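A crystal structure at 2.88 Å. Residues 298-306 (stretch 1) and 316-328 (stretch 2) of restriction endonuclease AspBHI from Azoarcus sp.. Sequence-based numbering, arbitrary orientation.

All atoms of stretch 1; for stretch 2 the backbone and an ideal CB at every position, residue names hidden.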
# COMPACT_ATOMS: atom_id res chain seq x y z
N VAL A 298 4.51 -7.25 4.04
CA VAL A 298 5.48 -7.50 2.99
C VAL A 298 6.76 -6.79 3.39
O VAL A 298 6.72 -5.72 3.99
CB VAL A 298 4.99 -6.98 1.63
CG1 VAL A 298 3.79 -7.78 1.16
CG2 VAL A 298 4.64 -5.50 1.72
N ASP A 299 7.91 -7.39 3.10
CA ASP A 299 9.17 -6.76 3.45
C ASP A 299 9.80 -6.07 2.25
O ASP A 299 9.62 -6.51 1.11
CB ASP A 299 10.14 -7.76 4.09
CG ASP A 299 10.23 -9.07 3.33
OD1 ASP A 299 9.79 -9.12 2.16
OD2 ASP A 299 10.75 -10.06 3.90
N PHE A 300 10.52 -4.99 2.50
CA PHE A 300 11.26 -4.33 1.42
C PHE A 300 12.68 -3.98 1.83
O PHE A 300 12.97 -3.82 3.01
CB PHE A 300 10.54 -3.08 0.91
CG PHE A 300 10.37 -2.01 1.95
CD1 PHE A 300 9.30 -2.04 2.83
CD2 PHE A 300 11.27 -0.97 2.03
CE1 PHE A 300 9.14 -1.05 3.79
CE2 PHE A 300 11.11 0.03 2.99
CZ PHE A 300 10.05 -0.02 3.86
N ALA A 301 13.57 -3.88 0.85
CA ALA A 301 14.94 -3.47 1.13
C ALA A 301 15.12 -1.99 0.81
O ALA A 301 14.65 -1.52 -0.21
CB ALA A 301 15.92 -4.31 0.33
N LEU A 302 15.80 -1.27 1.70
CA LEU A 302 16.04 0.15 1.51
C LEU A 302 17.47 0.40 1.05
O LEU A 302 18.41 -0.25 1.52
CB LEU A 302 15.75 0.90 2.81
CG LEU A 302 15.92 2.43 2.79
CD1 LEU A 302 15.00 3.05 1.76
CD2 LEU A 302 15.65 3.01 4.17
N GLU A 303 17.64 1.33 0.13
CA GLU A 303 18.97 1.73 -0.34
C GLU A 303 18.99 3.24 -0.45
O GLU A 303 18.14 3.82 -1.13
CB GLU A 303 19.29 1.09 -1.69
CG GLU A 303 20.65 1.49 -2.26
CD GLU A 303 21.82 0.76 -1.59
OE1 GLU A 303 21.68 -0.45 -1.30
OE2 GLU A 303 22.88 1.39 -1.38
N ALA A 304 19.93 3.88 0.22
CA ALA A 304 19.98 5.34 0.24
C ALA A 304 21.31 5.86 -0.26
O ALA A 304 22.36 5.58 0.32
CB ALA A 304 19.70 5.85 1.63
N LYS A 305 21.26 6.62 -1.35
CA LYS A 305 22.47 7.15 -1.96
C LYS A 305 22.49 8.67 -1.90
O LYS A 305 21.81 9.34 -2.66
CB LYS A 305 22.58 6.68 -3.41
CG LYS A 305 22.60 5.17 -3.59
CD LYS A 305 23.71 4.51 -2.77
CE LYS A 305 25.09 4.95 -3.23
NZ LYS A 305 26.17 4.25 -2.47
N CYS A 306 23.29 9.21 -0.98
CA CYS A 306 23.44 10.65 -0.83
C CYS A 306 24.45 11.18 -1.85
O CYS A 306 25.66 11.19 -1.59
CB CYS A 306 23.89 10.99 0.58
SG CYS A 306 23.44 12.63 1.12
N UNK A 316 25.57 -0.07 -10.92
CA UNK A 316 26.22 -0.69 -9.76
C UNK A 316 25.39 -0.54 -8.49
O UNK A 316 25.01 -1.54 -7.83
CB UNK A 316 27.61 -0.08 -9.54
N UNK A 317 25.09 0.71 -8.15
CA UNK A 317 24.31 1.05 -6.97
C UNK A 317 22.98 0.32 -6.97
O UNK A 317 22.58 -0.27 -5.97
CB UNK A 317 24.08 2.56 -6.89
N UNK A 318 22.29 0.37 -8.11
CA UNK A 318 21.00 -0.30 -8.25
C UNK A 318 21.16 -1.81 -8.09
O UNK A 318 20.35 -2.45 -7.42
CB UNK A 318 20.37 0.03 -9.61
N UNK A 319 22.21 -2.37 -8.68
CA UNK A 319 22.47 -3.80 -8.60
C UNK A 319 22.66 -4.26 -7.15
O UNK A 319 22.30 -5.39 -6.80
CB UNK A 319 23.71 -4.15 -9.43
N UNK A 320 23.23 -3.39 -6.32
CA UNK A 320 23.29 -3.70 -4.88
C UNK A 320 21.90 -3.98 -4.30
O UNK A 320 21.66 -5.03 -3.67
CB UNK A 320 23.94 -2.54 -4.12
N UNK A 321 20.98 -3.05 -4.53
CA UNK A 321 19.60 -3.17 -4.05
C UNK A 321 18.89 -4.38 -4.66
O UNK A 321 18.17 -5.10 -3.97
CB UNK A 321 18.82 -1.89 -4.37
N UNK A 322 19.10 -4.60 -5.95
CA UNK A 322 18.52 -5.73 -6.66
C UNK A 322 18.96 -7.03 -6.00
O UNK A 322 18.15 -7.92 -5.77
CB UNK A 322 18.92 -5.71 -8.14
N UNK A 323 20.24 -7.11 -5.68
CA UNK A 323 20.77 -8.30 -5.01
C UNK A 323 20.21 -8.41 -3.59
O UNK A 323 20.09 -9.51 -3.05
CB UNK A 323 22.30 -8.26 -4.98
N UNK A 324 19.88 -7.28 -2.99
CA UNK A 324 19.29 -7.30 -1.65
C UNK A 324 17.79 -7.58 -1.60
O UNK A 324 17.24 -7.84 -0.52
CB UNK A 324 19.56 -5.96 -0.97
N UNK A 325 17.10 -7.53 -2.74
CA UNK A 325 15.65 -7.78 -2.73
C UNK A 325 15.28 -9.20 -3.17
O UNK A 325 14.11 -9.47 -3.45
CB UNK A 325 14.95 -6.77 -3.64
N UNK A 326 16.26 -10.08 -3.23
CA UNK A 326 16.03 -11.47 -3.65
C UNK A 326 14.91 -12.13 -2.86
O UNK A 326 13.97 -12.67 -3.44
CB UNK A 326 17.31 -12.29 -3.50
N UNK A 327 15.01 -12.08 -1.54
CA UNK A 327 14.06 -12.77 -0.67
C UNK A 327 12.98 -11.83 -0.14
O UNK A 327 12.22 -12.19 0.76
CB UNK A 327 14.80 -13.42 0.50
N UNK A 328 12.91 -10.63 -0.71
CA UNK A 328 11.93 -9.64 -0.27
C UNK A 328 11.03 -9.22 -1.43
O UNK A 328 11.37 -9.42 -2.59
CB UNK A 328 12.63 -8.42 0.32

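The helix of stretch 2 runs nearly antiparallel to the strand, 160° between their directions and their axes 8.5 Å apart at closest approach. The strand turns Asp-299, Ala-301, Glu-303 and Lys-305 toward it, so the face offers an acid, a small apolar patch, a second acid and a base.

Position 316 is helical, with nothing of stretch 1 within reach of its ideal CB; almost any helix-compatible residue would serve, and it is Lys-316. At 317 the CB points toward the strand and lies 4.5 Å from CG of Lys-305. An acid would suit the nearby ammonium, and a flexible apolar or polar chain could pack on the methylenes. The residue is Glu-317, whose CG meets CE of Lys-305 at 3.7 Å, a contact of aliphatic parts rather than of charges.

Position 318 points away and 319 is out of reach, so stretch 1 dictates neither; they are Val-318 and Ser-319.

The CB at 320 points toward the strand, 4.2 Å from OE1 of Glu-303. That carboxylate calls for a base or a polar donor, and a long chain would have to reach along or past it. Arg-320 is extended (t, t, t) through chi3, with chi4 at -93°, and its NH1 donates to Glu-303 OE1 at 2.8 Å in a salt bridge, with the acid at the edge of the guanidinium.

At 321 the CB sits 4.0 Å from CB of Glu-303 and points toward the strand, with the methyl of Ala-301 further along. A medium-sized apolar residue fits, leucine or methionine for instance. Leu-321 (t, p) brings CD1 to 3.8 Å from Ala-301 CB.

Positions 322 and 323 are out of reach and open to many choices. Ile-322 makes no contact here; Ser-323 turns its OG back to donate to O of Arg-320, a bond within the helix.

At 324 the CB points toward the strand, 4.2 Å from CB of Ala-301. A small apolar residue would pack there, but the carbonyl of Leu-302 and the carboxylate of Glu-303 lie beyond, favouring a long donor. Arg-324 answers both: NH2 and NH1 donate to Leu-302 O at 2.6 and 2.9 Å, and NH1 forms a salt bridge with Glu-303 OE1 at 2.7 Å. The acceptors lie at the guanidinium edge, while Ala-301 CB covers one face.

Position 325 is the first to leave helical angles. Its CB points sideways, 4.8 Å from Ala-301 CB, so a branched or otherwise apolar residue suits. Ile-325 sets CG2 3.7 Å from Ala-301 CB, while the end of the side chain leads away; it also opens a type I turn ending at 328.

Within the turn, 326 and 327 have no strand atom near their CBs, and polar residues do well: Lys-326 and His-327.

At 328 the CB points toward the strand, 3.5 Å from Asp-299 OD1. A base is the natural choice, though a small polar residue could also fit. Arg-328 runs across the strand rather than along it, with CD 4.1 Å from Phe-300 C, and makes a long salt bridge, NE to Asp-299 OD2 at 3.7 Å.

Stretch 2 (316-328) KEVSRLISRIKHR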
# COMPACT_ATOMS: atom_id res chain seq x y z
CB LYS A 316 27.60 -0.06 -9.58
CG LYS A 316 28.51 -0.72 -8.56
CD LYS A 316 29.88 -0.04 -8.55
CE LYS A 316 30.84 -0.68 -7.54
NZ LYS A 316 30.42 -0.47 -6.13
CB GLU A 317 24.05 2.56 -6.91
CG GLU A 317 25.28 3.40 -6.62
CD GLU A 317 26.09 3.71 -7.87
OE1 GLU A 317 25.80 3.12 -8.93
OE2 GLU A 317 27.01 4.55 -7.78
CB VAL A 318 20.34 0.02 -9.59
CG1 VAL A 318 19.10 -0.82 -9.79
CG2 VAL A 318 20.00 1.50 -9.66
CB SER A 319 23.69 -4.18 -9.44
OG SER A 319 23.84 -5.59 -9.52
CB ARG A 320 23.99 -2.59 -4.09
CG ARG A 320 24.22 -2.95 -2.63
CD ARG A 320 25.06 -1.91 -1.90
NE ARG A 320 25.45 -2.38 -0.56
CZ ARG A 320 24.76 -2.13 0.55
NH1 ARG A 320 23.64 -1.41 0.49
NH2 ARG A 320 25.18 -2.60 1.71
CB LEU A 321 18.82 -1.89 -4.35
CG LEU A 321 17.32 -1.91 -4.06
CD1 LEU A 321 17.08 -2.23 -2.59
CD2 LEU A 321 16.67 -0.58 -4.44
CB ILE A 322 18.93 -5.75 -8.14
CG1 ILE A 322 18.43 -4.49 -8.85
CG2 ILE A 322 18.37 -6.98 -8.84
CD1 ILE A 322 16.93 -4.35 -8.84
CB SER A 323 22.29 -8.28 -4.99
OG SER A 323 22.77 -7.72 -3.78
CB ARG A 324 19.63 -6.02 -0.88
CG ARG A 324 21.06 -5.99 -0.36
CD ARG A 324 21.43 -4.64 0.23
NE ARG A 324 20.45 -4.19 1.21
CZ ARG A 324 19.89 -2.99 1.20
NH1 ARG A 324 20.23 -2.11 0.26
NH2 ARG A 324 19.00 -2.66 2.13
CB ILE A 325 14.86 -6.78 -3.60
CG1 ILE A 325 15.22 -6.91 -5.07
CG2 ILE A 325 15.06 -5.35 -3.10
CD1 ILE A 325 14.55 -5.91 -5.94
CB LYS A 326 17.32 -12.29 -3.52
CG LYS A 326 18.20 -12.34 -4.76
CD LYS A 326 17.61 -13.25 -5.84
CE LYS A 326 18.65 -13.65 -6.87
NZ LYS A 326 19.32 -12.47 -7.49
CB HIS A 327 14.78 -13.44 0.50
CG HIS A 327 15.71 -14.54 0.08
ND1 HIS A 327 16.73 -14.99 0.89
CD2 HIS A 327 15.77 -15.27 -1.05
CE1 HIS A 327 17.38 -15.96 0.27
NE2 HIS A 327 16.82 -16.15 -0.91
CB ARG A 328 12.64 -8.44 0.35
CG ARG A 328 13.71 -8.85 1.35
CD ARG A 328 13.80 -7.90 2.52
NE ARG A 328 14.11 -8.61 3.76
CZ ARG A 328 15.35 -8.94 4.13
NH1 ARG A 328 16.38 -8.61 3.37
NH2 ARG A 328 15.54 -9.59 5.27
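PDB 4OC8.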